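Local coordinates for histidine kinase (Synechocystis sp., PDB 5DFY), which probably passes phosphate from ATP to protein histidine as a light-sensing kinase, this piece being its third GAF domain, which binds phycocyanobilin covalently, at residues Arg56-Ser59 with Asp60-His64; Cys138-Asp141 with Asn142-Phe146; Val156-Glu160 with Gln161-Leu165; Val194-Tyr197 with Gln198-Leu202. One frame throughout, in Å; residues are numbered along the deposited sequence.

Interaction 1 (Arg56-Ser59 with Asp60-His64); sequences RATS and DEVRH
R56 and D60 meet one turn apart on helix 50-66. The methylene CG of R56 lies 3.6 Å from OD2 of D60, and the two side chains cross obliquely. R56 has CG anti to its main-chain nitrogen (chi1 -177°) and bends at chi3, which carries the guanidinium away from the carboxylate. NE of R56 stays 5.1 Å from OD2 of D60, and the two planar groups are turned 59° apart. NH1 of R56 bonds to N53 instead. In D60, chi1 of -71° sets the carboxylate close to R56 O, and OD1 is hydrogen-bonded to S88 OG. R63 NE also bonds to S88 OG, so this hydroxyl links two residues of the helix to strand 82-89. An alanine in place of D60 would probably leave S88 without its carboxylate partner and R56 without a nearby opposite charge. Beneath the side chains, D60 N donates to R56 O at 2.9 Å. On the buried side, CG2 of T58 is 4.3 Å from CG2 of V62. Both residues pack on helix 179-203. The chemistry implies a two-sided helix: apolar toward helix 179-203, while elsewhere the opposite charges of R56 and D60 probably attract at a distance, without a salt bridge.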
loop_
_atom_site.group_PDB
_atom_site.type_symbol
_atom_site.label_atom_id
_atom_site.label_comp_id
_atom_site.label_asym_id
_atom_site.label_seq_id
_atom_site.Cartn_x
_atom_site.Cartn_y
_atom_site.Cartn_z
ATOM N N ARG A 56 8.412 3.130 17.098
ATOM C CA ARG A 56 8.681 4.112 18.153
ATOM C C ARG A 56 8.305 5.512 17.699
ATOM O O ARG A 56 7.602 6.252 18.404
ATOM C CB ARG A 56 10.160 4.051 18.558
ATOM C CG ARG A 56 10.531 4.987 19.705
ATOM C CD ARG A 56 12.016 4.852 20.029
ATOM N NE ARG A 56 12.852 5.303 18.917
ATOM C CZ ARG A 56 13.518 4.494 18.090
ATOM N NH1 ARG A 56 13.450 3.169 18.233
ATOM N NH2 ARG A 56 14.252 5.015 17.107
ATOM N N ALA A 57 8.733 5.895 16.524
ATOM C CA ALA A 57 8.479 7.240 16.054
ATOM C C ALA A 57 6.983 7.493 15.974
ATOM O O ALA A 57 6.497 8.518 16.431
ATOM C CB ALA A 57 9.135 7.480 14.690
ATOM N N THR A 58 6.252 6.553 15.391
ATOM C CA THR A 58 4.824 6.743 15.212
ATOM C C THR A 58 4.115 6.805 16.552
ATOM O O THR A 58 3.277 7.673 16.771
ATOM C CB THR A 58 4.193 5.610 14.364
ATOM O OG1 THR A 58 4.714 5.671 13.032
ATOM C CG2 THR A 58 2.675 5.750 14.318
ATOM N N SER A 59 4.443 5.893 17.447
ATOM C CA SER A 59 3.727 5.765 18.712
ATOM C C SER A 59 3.957 7.009 19.566
ATOM O O SER A 59 3.038 7.540 20.175
ATOM C CB SER A 59 4.173 4.515 19.482
ATOM O OG SER A 59 3.880 3.321 18.758
ATOM N N ASP A 60 5.219 7.452 19.612
ATOM C CA ASP A 60 5.563 8.656 20.366
ATOM C C ASP A 60 4.905 9.891 19.749
ATOM O O ASP A 60 4.464 10.795 20.462
ATOM C CB ASP A 60 7.080 8.882 20.414
ATOM C CG ASP A 60 7.820 7.876 21.293
ATOM O OD1 ASP A 60 7.193 7.120 22.080
ATOM O OD2 ASP A 60 9.072 7.860 21.207
ATOM N N GLU A 61 4.829 9.934 18.419
ATOM C CA GLU A 61 4.175 11.039 17.737
ATOM C C GLU A 61 2.687 11.114 18.106
ATOM O O GLU A 61 2.179 12.192 18.426
ATOM C CB GLU A 61 4.372 10.902 16.216
ATOM C CG GLU A 61 3.625 11.947 15.379
ATOM C CD GLU A 61 3.749 11.708 13.866
ATOM O OE1 GLU A 61 3.724 10.536 13.419
ATOM O OE2 GLU A 61 3.860 12.706 13.127
ATOM N N VAL A 62 2.002 9.971 18.090
ATOM C CA VAL A 62 0.594 9.931 18.468
ATOM C C VAL A 62 0.414 10.442 19.892
ATOM O O VAL A 62 -0.462 11.258 20.165
ATOM C CB VAL A 62 0.015 8.520 18.335
ATOM C CG1 VAL A 62 -1.393 8.463 18.898
ATOM C CG2 VAL A 62 0.056 8.083 16.879
ATOM N N ARG A 63 1.247 9.956 20.805
ATOM C CA ARG A 63 1.059 10.275 22.210
ATOM C C ARG A 63 1.274 11.770 22.401
ATOM O O ARG A 63 0.547 12.409 23.158
ATOM C CB ARG A 63 2.009 9.472 23.100
ATOM C CG ARG A 63 1.700 9.695 24.594
ATOM C CD ARG A 63 2.286 8.609 25.480
ATOM N NE ARG A 63 3.744 8.562 25.469
ATOM C CZ ARG A 63 4.540 9.341 26.205
ATOM N NH1 ARG A 63 4.028 10.269 27.002
ATOM N NH2 ARG A 63 5.856 9.186 26.138
ATOM N N HIS A 64 2.266 12.294 21.688
ATOM C CA HIS A 64 2.584 13.715 21.686
ATOM C C HIS A 64 1.437 14.553 21.090
ATOM O O HIS A 64 0.977 15.517 21.709
ATOM C CB HIS A 64 3.892 13.923 20.917
ATOM C CG HIS A 64 4.392 15.332 20.935
ATOM N ND1 HIS A 64 4.689 16.030 19.784
ATOM C CD2 HIS A 64 4.657 16.168 21.964
ATOM C CE1 HIS A 64 5.108 17.242 20.104
ATOM N NE2 HIS A 64 5.099 17.351 21.420
#

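Interaction 2 (Cys138-Asp141 with Asn142-Phe146); sequences CHLD and NLRRF. With CYC (phycocyanobilin), chain B.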
loop_
_atom_site.group_PDB
_atom_site.type_symbol
_atom_site.label_atom_id
_atom_site.label_comp_id
_atom_site.label_asym_id
_atom_site.label_seq_id
_atom_site.Cartn_x
_atom_site.Cartn_y
_atom_site.Cartn_z
ATOM N N CYS A 138 -16.159 -9.808 29.364
ATOM C CA CYS A 138 -14.799 -10.288 29.125
ATOM C C CYS A 138 -13.956 -9.193 28.456
ATOM O O CYS A 138 -12.744 -9.138 28.648
ATOM C CB CYS A 138 -14.804 -11.562 28.272
ATOM S SG CYS A 138 -15.535 -11.402 26.630
ATOM N N HIS A 139 -14.617 -8.327 27.691
ATOM C CA HIS A 139 -13.955 -7.238 26.968
ATOM C C HIS A 139 -13.630 -6.115 27.960
ATOM O O HIS A 139 -12.481 -5.661 28.036
ATOM C CB HIS A 139 -14.861 -6.762 25.819
ATOM C CG HIS A 139 -14.286 -5.674 24.966
ATOM N ND1 HIS A 139 -15.059 -4.963 24.077
ATOM C CD2 HIS A 139 -13.022 -5.204 24.826
ATOM C CE1 HIS A 139 -14.305 -4.078 23.444
ATOM N NE2 HIS A 139 -13.063 -4.210 23.876
ATOM N N LEU A 140 -14.637 -5.701 28.730
ATOM C CA LEU A 140 -14.454 -4.671 29.752
ATOM C C LEU A 140 -13.380 -5.068 30.756
ATOM O O LEU A 140 -12.618 -4.221 31.222
ATOM C CB LEU A 140 -15.780 -4.394 30.479
ATOM C CG LEU A 140 -15.737 -3.309 31.554
ATOM C CD1 LEU A 140 -15.126 -2.027 31.013
ATOM C CD2 LEU A 140 -17.131 -3.028 32.118
ATOM N N ASP A 141 -13.307 -6.352 31.094
ATOM C CA ASP A 141 -12.311 -6.808 32.054
ATOM C C ASP A 141 -10.919 -6.560 31.511
ATOM O O ASP A 141 -10.022 -6.167 32.256
ATOM C CB ASP A 141 -12.479 -8.293 32.387
ATOM C CG ASP A 141 -13.751 -8.582 33.188
ATOM O OD1 ASP A 141 -14.320 -7.643 33.796
ATOM O OD2 ASP A 141 -14.176 -9.760 33.208
ATOM N N ASN A 142 -10.724 -6.786 30.214
ATOM C CA ASN A 142 -9.412 -6.563 29.643
ATOM C C ASN A 142 -9.113 -5.079 29.520
ATOM O O ASN A 142 -7.978 -4.672 29.710
ATOM C CB ASN A 142 -9.281 -7.253 28.284
ATOM C CG ASN A 142 -8.610 -8.609 28.392
ATOM O OD1 ASN A 142 -7.883 -8.882 29.349
ATOM N ND2 ASN A 142 -8.844 -9.465 27.410
ATOM N N LEU A 143 -10.125 -4.271 29.218
ATOM C CA LEU A 143 -9.929 -2.826 29.167
ATOM C C LEU A 143 -9.468 -2.322 30.534
ATOM O O LEU A 143 -8.493 -1.575 30.627
ATOM C CB LEU A 143 -11.198 -2.119 28.713
ATOM C CG LEU A 143 -11.565 -2.394 27.239
ATOM C CD1 LEU A 143 -13.025 -2.110 26.964
ATOM C CD2 LEU A 143 -10.689 -1.541 26.317
ATOM N N ARG A 144 -10.155 -2.736 31.593
ATOM C CA ARG A 144 -9.750 -2.356 32.948
ATOM C C ARG A 144 -8.351 -2.847 33.297
ATOM O O ARG A 144 -7.551 -2.121 33.892
ATOM C CB ARG A 144 -10.760 -2.902 33.959
ATOM C CG ARG A 144 -12.102 -2.266 33.855
ATOM C CD ARG A 144 -13.092 -3.060 34.684
ATOM N NE ARG A 144 -14.318 -2.318 34.885
ATOM C CZ ARG A 144 -15.378 -2.808 35.515
ATOM N NH1 ARG A 144 -15.355 -4.045 35.980
ATOM N NH2 ARG A 144 -16.460 -2.062 35.662
ATOM N N ARG A 145 -8.046 -4.082 32.913
ATOM C CA ARG A 145 -6.747 -4.682 33.190
ATOM C C ARG A 145 -5.618 -3.852 32.583
ATOM O O ARG A 145 -4.545 -3.692 33.174
ATOM C CB ARG A 145 -6.734 -6.122 32.646
ATOM C CG ARG A 145 -5.425 -6.843 32.655
ATOM C CD ARG A 145 -5.613 -8.206 31.945
ATOM N NE ARG A 145 -4.342 -8.804 31.558
ATOM C CZ ARG A 145 -4.151 -9.566 30.483
ATOM N NH1 ARG A 145 -5.147 -9.836 29.645
ATOM N NH2 ARG A 145 -2.941 -10.050 30.235
ATOM N N PHE A 146 -5.870 -3.310 31.393
ATOM C CA PHE A 146 -4.879 -2.504 30.705
ATOM C C PHE A 146 -5.024 -1.006 30.998
ATOM O O PHE A 146 -4.385 -0.169 30.361
ATOM C CB PHE A 146 -4.962 -2.794 29.207
ATOM C CG PHE A 146 -4.589 -4.223 28.867
ATOM C CD1 PHE A 146 -3.500 -4.837 29.472
ATOM C CD2 PHE A 146 -5.333 -4.950 27.974
ATOM C CE1 PHE A 146 -3.175 -6.143 29.173
ATOM C CE2 PHE A 146 -5.007 -6.254 27.682
ATOM C CZ PHE A 146 -3.934 -6.841 28.265
HETATM C CHA CYC B . -14.757 -5.911 20.449
HETATM N NA CYC B . -12.270 -5.878 20.957
HETATM C C1A CYC B . -13.514 -5.424 20.321
HETATM C C2A CYC B . -13.148 -4.244 19.467
HETATM C C3A CYC B . -11.730 -3.995 19.590
HETATM C C4A CYC B . -11.192 -5.000 20.521
HETATM C CMA CYC B . -10.985 -2.904 18.868
HETATM C CAA CYC B . -14.131 -3.513 18.570
HETATM C CBA CYC B . -14.170 -4.428 17.326
HETATM C CGA CYC B . -15.154 -4.040 16.223
HETATM O O1A CYC B . -16.053 -3.207 16.472
HETATM O O2A CYC B . -15.095 -4.569 15.059
HETATM C CHB CYC B . -9.794 -5.258 20.963
HETATM N NB CYC B . -9.049 -2.877 21.233
HETATM C C1B CYC B . -8.845 -4.340 21.033
HETATM C C2B CYC B . -7.403 -4.600 20.960
HETATM C C3B CYC B . -6.720 -3.386 21.110
HETATM C C4B CYC B . -7.692 -2.288 21.309
HETATM C CMB CYC B . -6.815 -5.979 20.756
HETATM C CAB CYC B . -5.209 -3.187 21.095
HETATM C CBB CYC B . -4.798 -2.400 19.860
HETATM O OB CYC B . -7.498 -1.108 21.478
HETATM N NC CYC B . -12.463 -9.267 24.140
HETATM C C1C CYC B . -11.716 -9.648 25.051
HETATM C C2C CYC B . -12.400 -11.034 25.804
HETATM C C3C CYC B . -13.220 -11.527 24.914
HETATM C C4C CYC B . -13.681 -10.224 24.073
HETATM C CMC CYC B . -11.268 -11.987 26.331
HETATM C CAC CYC B . -14.522 -12.346 25.446
HETATM C CBC CYC B . -14.065 -13.693 25.959
HETATM O OC CYC B . -10.661 -9.149 25.389
HETATM C CHD CYC B . -14.823 -10.102 23.380
HETATM N ND CYC B . -14.302 -7.997 21.986
HETATM C C1D CYC B . -15.155 -8.919 22.528
HETATM C C2D CYC B . -16.439 -8.609 22.182
HETATM C C3D CYC B . -16.396 -7.497 21.407
HETATM C C4D CYC B . -15.062 -7.120 21.285
HETATM C CMD CYC B . -17.649 -9.429 22.607
HETATM C CAD CYC B . -17.577 -6.794 20.787
HETATM C CBD CYC B . -17.978 -5.588 21.612
HETATM C CGD CYC B . -18.505 -6.042 22.962
HETATM O O1D CYC B . -17.846 -5.843 24.018
HETATM O O2D CYC B . -19.615 -6.637 23.051
HETATM O O HOH W 1 -13.426 -6.264 35.856
#
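A chi1 near 180° (-178°) swings the H139 imidazole out between L143 and the phycocyanobilin. In L143, chi1 of -68° turns the isobutyl group back along the helix, with CD1 over that ring. Both belong to helix 137-145, the chromophore-bearing helix of this bilin-binding GAF domain. CD1 of L143 makes a CH-pi contact over one face of the H139 ring, 4.0 Å from its centroid. The opposite face carries the pyrrole nitrogens NA and ND of the bilin. In the ring plane, ND1 of H139 donates to the propionate oxygen O1D of the bilin at 2.9 Å. A leucine in place of H139 would probably leave that propionate oxygen without this donor and the pyrroles without a flat partner. C138 SG forms the thioether to CAC of the bilin. One turn on, ND2 of N142 donates to OC of the bilin at 2.7 Å, with an N-H...O angle of 165°. The other end of this amide, OD1, accepts from NH1 of R145, which also bonds to L105 O; this probably fixes the rotation of the amide. T136, Y169, D108, R118 and T153 also hydrogen-bond to the chromophore. Away from it, CD2 of L140 lies over one face of the R144 guanidinium, and R144 forms a salt bridge with E131. D141 OD1 and R144 NH1 stay 4.3 Å apart. A water joins them, donating to D141 OD1 at 2.6 Å and accepting from R144 NH1 at 2.9 Å in the guanidinium plane.

Interaction 3 (Val156-Glu160 with Gln161-Leu165); sequences VFVGE and QLWGL
The F157 ring has the backbone of L162 over one face, with L162 CA 4.1 Å from the ring centroid in a CH-pi contact. Q161 O approaches the same ring obliquely. Near the outer end of the ring, CE1 of F157 meets CD1 of L162 at 3.8 Å. Over one face of the W163 indole lies CG2 of V158, only 3.4 Å from CB of W163. CG1 of V156 approaches the indole obliquely, 3.7 Å from CE3 of W163. A chi1 of 169° lays the W163 indole along V156. The two strands form a beta hairpin, closed by a type II' turn from V158 to Q161 with G159 at positive phi. V158 N donates to Q161 O and Q161 N to V158 O. Further along, a classic beta bulge sets two residues, W163 and G164, opposite the single V156. V156 O accepts from W163 N at 2.9 Å and weakly from G164 N, while V156 N donates to G164 O. F157 stacks on H122, and L165 touches the phycocyanobilin. Strand 161-170 pairs with strand 70-76 through backbone bonds of W163 with F76 and L165 with Y74, while V156 and V158 rest against helix 179-203.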
loop_
_atom_site.group_PDB
_atom_site.type_symbol
_atom_site.label_atom_id
_atom_site.label_comp_id
_atom_site.label_asym_id
_atom_site.label_seq_id
_atom_site.Cartn_x
_atom_site.Cartn_y
_atom_site.Cartn_z
ATOM N N VAL A 156 -4.394 -0.383 10.632
ATOM C CA VAL A 156 -3.143 -0.185 9.926
ATOM C C VAL A 156 -3.121 -1.124 8.726
ATOM O O VAL A 156 -3.011 -2.352 8.907
ATOM C CB VAL A 156 -1.935 -0.468 10.829
ATOM C CG1 VAL A 156 -0.659 -0.215 10.056
ATOM C CG2 VAL A 156 -1.977 0.395 12.084
ATOM N N PHE A 157 -3.213 -0.558 7.524
ATOM C CA PHE A 157 -3.117 -1.322 6.287
ATOM C C PHE A 157 -1.719 -1.224 5.720
ATOM O O PHE A 157 -1.152 -0.137 5.618
ATOM C CB PHE A 157 -4.133 -0.844 5.245
ATOM C CG PHE A 157 -5.485 -1.449 5.421
ATOM C CD1 PHE A 157 -6.334 -0.982 6.403
ATOM C CD2 PHE A 157 -5.898 -2.513 4.625
ATOM C CE1 PHE A 157 -7.576 -1.551 6.610
ATOM C CE2 PHE A 157 -7.146 -3.086 4.822
ATOM C CZ PHE A 157 -7.979 -2.603 5.808
ATOM N N VAL A 158 -1.172 -2.389 5.403
ATOM C CA VAL A 158 0.153 -2.519 4.818
ATOM C C VAL A 158 -0.093 -3.067 3.435
ATOM O O VAL A 158 -0.497 -4.221 3.268
ATOM C CB VAL A 158 1.052 -3.423 5.663
ATOM C CG1 VAL A 158 2.364 -3.797 4.952
ATOM C CG2 VAL A 158 1.348 -2.728 6.986
ATOM N N GLY A 159 0.099 -2.219 2.426
ATOM C CA GLY A 159 -0.237 -2.632 1.083
ATOM C C GLY A 159 -1.711 -2.918 1.041
ATOM O O GLY A 159 -2.519 -2.081 1.441
ATOM N N GLU A 160 -1.997 -4.223 0.645
ATOM C CA GLU A 160 -3.423 -4.486 0.568
ATOM C C GLU A 160 -3.956 -5.191 1.822
ATOM O O GLU A 160 -5.137 -5.507 1.901
ATOM C CB GLU A 160 -3.736 -5.294 -0.706
ATOM C CG GLU A 160 -3.110 -6.661 -0.765
ATOM C CD GLU A 160 -3.357 -7.374 -2.114
ATOM O OE1 GLU A 160 -4.269 -6.978 -2.861
ATOM O OE2 GLU A 160 -2.628 -8.339 -2.420
ATOM N N GLN A 161 -3.207 -5.318 2.781
ATOM C CA GLN A 161 -3.565 -6.149 3.926
ATOM C C GLN A 161 -3.824 -5.395 5.225
ATOM O O GLN A 161 -3.143 -4.436 5.547
ATOM C CB GLN A 161 -2.467 -7.154 4.160
ATOM C CG GLN A 161 -2.337 -8.046 2.941
ATOM C CD GLN A 161 -1.215 -9.024 3.032
ATOM O OE1 GLN A 161 -0.313 -8.886 3.857
ATOM N NE2 GLN A 161 -1.252 -10.033 2.163
ATOM N N LEU A 162 -4.828 -5.853 5.956
ATOM C CA LEU A 162 -5.075 -5.380 7.322
ATOM C C LEU A 162 -4.031 -6.018 8.212
ATOM O O LEU A 162 -4.130 -7.182 8.590
ATOM C CB LEU A 162 -6.485 -5.731 7.805
ATOM C CG LEU A 162 -6.773 -5.357 9.273
ATOM C CD1 LEU A 162 -6.658 -3.875 9.497
ATOM C CD2 LEU A 162 -8.165 -5.860 9.667
ATOM N N TRP A 163 -3.005 -5.240 8.530
ATOM C CA TRP A 163 -1.833 -5.745 9.200
ATOM C C TRP A 163 -1.954 -5.683 10.722
ATOM O O TRP A 163 -1.402 -6.518 11.432
ATOM C CB TRP A 163 -0.637 -4.929 8.713
ATOM C CG TRP A 163 0.655 -5.089 9.439
ATOM C CD1 TRP A 163 1.707 -5.880 9.082
ATOM C CD2 TRP A 163 1.064 -4.395 10.625
ATOM N NE1 TRP A 163 2.741 -5.727 9.975
ATOM C CE2 TRP A 163 2.368 -4.827 10.935
ATOM C CE3 TRP A 163 0.456 -3.450 11.454
ATOM C CZ2 TRP A 163 3.076 -4.344 12.033
ATOM C CZ3 TRP A 163 1.158 -2.981 12.542
ATOM C CH2 TRP A 163 2.449 -3.434 12.831
ATOM N N GLY A 164 -2.691 -4.700 11.205
ATOM C CA GLY A 164 -2.748 -4.495 12.641
ATOM C C GLY A 164 -3.608 -3.305 12.993
ATOM O O GLY A 164 -4.354 -2.776 12.169
ATOM N N LEU A 165 -3.466 -2.877 14.244
ATOM C CA LEU A 165 -4.221 -1.784 14.826
ATOM C C LEU A 165 -3.264 -0.812 15.498
ATOM O O LEU A 165 -2.230 -1.213 16.017
ATOM C CB LEU A 165 -5.234 -2.274 15.863
ATOM C CG LEU A 165 -6.192 -3.378 15.435
ATOM C CD1 LEU A 165 -7.065 -3.817 16.609
ATOM C CD2 LEU A 165 -7.061 -2.906 14.316
#

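Interaction 4 (Val194-Tyr197 with Gln198-Leu202); sequences VAVY and QAQLL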
loop_
_atom_site.group_PDB
_atom_site.type_symbol
_atom_site.label_atom_id
_atom_site.label_comp_id
_atom_site.label_asym_id
_atom_site.label_seq_id
_atom_site.Cartn_x
_atom_site.Cartn_y
_atom_site.Cartn_z
ATOM N N VAL A 194 2.214 2.372 5.213
ATOM C CA VAL A 194 3.080 2.607 4.058
ATOM C C VAL A 194 4.552 2.486 4.454
ATOM O O VAL A 194 5.334 1.903 3.723
ATOM C CB VAL A 194 2.806 3.996 3.435
ATOM C CG1 VAL A 194 3.949 4.435 2.532
ATOM C CG2 VAL A 194 1.519 3.976 2.679
ATOM N N ALA A 195 4.938 3.016 5.617
ATOM C CA ALA A 195 6.326 2.890 6.068
ATOM C C ALA A 195 6.704 1.435 6.272
ATOM O O ALA A 195 7.807 1.024 5.932
ATOM C CB ALA A 195 6.544 3.674 7.356
ATOM N N VAL A 196 5.808 0.644 6.861
ATOM C CA VAL A 196 6.076 -0.766 7.049
ATOM C C VAL A 196 6.240 -1.465 5.697
ATOM O O VAL A 196 7.176 -2.224 5.500
ATOM C CB VAL A 196 4.967 -1.447 7.896
ATOM C CG1 VAL A 196 5.128 -2.936 7.919
ATOM C CG2 VAL A 196 5.009 -0.886 9.320
ATOM N N TYR A 197 5.355 -1.179 4.748
ATOM C CA TYR A 197 5.443 -1.881 3.475
ATOM C C TYR A 197 6.718 -1.480 2.727
ATOM O O TYR A 197 7.380 -2.335 2.156
ATOM C CB TYR A 197 4.195 -1.624 2.613
ATOM C CG TYR A 197 4.077 -2.549 1.425
ATOM C CD1 TYR A 197 4.331 -3.910 1.541
ATOM C CD2 TYR A 197 3.661 -2.080 0.216
ATOM C CE1 TYR A 197 4.220 -4.753 0.464
ATOM C CE2 TYR A 197 3.539 -2.917 -0.872
ATOM C CZ TYR A 197 3.807 -4.251 -0.737
ATOM O OH TYR A 197 3.696 -5.083 -1.826
ATOM N N GLN A 198 7.044 -0.185 2.755
ATOM C CA GLN A 198 8.268 0.310 2.126
ATOM C C GLN A 198 9.489 -0.414 2.703
ATOM O O GLN A 198 10.390 -0.829 1.965
ATOM C CB GLN A 198 8.369 1.823 2.314
ATOM C CG GLN A 198 9.649 2.438 1.780
ATOM C CD GLN A 198 9.781 2.283 0.278
ATOM O OE1 GLN A 198 10.417 1.337 -0.227
ATOM N NE2 GLN A 198 9.182 3.213 -0.450
ATOM N N ALA A 199 9.502 -0.591 4.017
ATOM C CA ALA A 199 10.624 -1.257 4.684
ATOM C C ALA A 199 10.707 -2.701 4.232
ATOM O O ALA A 199 11.799 -3.226 4.019
ATOM C CB ALA A 199 10.480 -1.173 6.189
ATOM N N GLN A 200 9.559 -3.354 4.090
ATOM C CA GLN A 200 9.543 -4.743 3.651
ATOM C C GLN A 200 10.077 -4.860 2.229
ATOM O O GLN A 200 10.853 -5.755 1.921
ATOM C CB GLN A 200 8.133 -5.342 3.726
ATOM C CG GLN A 200 7.547 -5.443 5.133
ATOM C CD GLN A 200 6.123 -5.961 5.125
ATOM O OE1 GLN A 200 5.498 -6.045 4.074
ATOM N NE2 GLN A 200 5.616 -6.338 6.295
ATOM N N LEU A 201 9.644 -3.965 1.352
ATOM C CA LEU A 201 10.059 -4.010 -0.039
ATOM C C LEU A 201 11.576 -3.898 -0.136
ATOM O O LEU A 201 12.197 -4.566 -0.954
ATOM C CB LEU A 201 9.411 -2.891 -0.856
ATOM C CG LEU A 201 7.910 -2.989 -1.104
ATOM C CD1 LEU A 201 7.439 -1.797 -1.919
ATOM C CD2 LEU A 201 7.554 -4.289 -1.798
ATOM N N LEU A 202 12.168 -3.031 0.676
ATOM C CA LEU A 202 13.613 -2.844 0.636
ATOM C C LEU A 202 14.351 -3.996 1.318
ATOM O O LEU A 202 15.374 -4.466 0.812
ATOM C CB LEU A 202 13.997 -1.509 1.285
ATOM C CG LEU A 202 13.454 -0.276 0.555
ATOM C CD1 LEU A 202 13.847 0.989 1.298
ATOM C CD2 LEU A 202 13.891 -0.201 -0.924
#
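Y197 meets Q200 and L201, three and four residues further along helix 179-203, the long C-terminal helix that packs on the sheet of this GAF domain. Its side chain can be followed outward. CB lies 3.2 Å from Q198 N, a neighbour along the chain. The first torsion places CG opposite the backbone N (chi1 -167°), and this carries the ring forward along the helix. CD1 comes next, 3.5 Å from OE1 of Q200. That oxygen sits at the edge of the ring, in its plane, and the amide is turned 78° from the ring. CE1 has OE1 of Q200 at the edge and CD2 of L201 over the face. Across the ring, on the same leucine-covered face, CE2 approaches CD1 of L201. CZ of Y197 is 3.9 Å from CD2 of L201, and the hydroxyl OH is about as near. The leucine covers one face: its CG stands over the ring centre in a CH-pi contact, 7° off the normal. Q200 is extended beyond CG and places its NE2 near CG1 of V196. V196, Y197 and Q200 all touch V158 of strand 150-158. The second subunit packs on this helix too: its V194 touches Y197, and its Q191 bonds to Q198 OE1. The backbone below is regular, and L201 N donates to Y197 O at 2.9 Å.

Interactions 3 and 4 touch: V158 CG1 of the hairpin lies 3.7 Å from Y197 CB of the C-terminal helix. Both also reach the second subunit, so they join sheet, helix and dimer contact. Interaction 1 lies on the N-terminal helix, which packs beside helix 179-203. Interaction 2 stands apart, about 33 Å from interaction 4 between centres. Each contact has two sides: T58 and V62 of interaction 1 and V156 and V158 of interaction 3 are buried, while R56, D141 and R144 are exposed. Interaction 2 combines a thioether and polar bonds to the bilin, interaction 3 strand pairing and aromatic packing, interaction 1 polar side chains tied to strand 82-89, interaction 4 a tyrosine ring faced by a leucine.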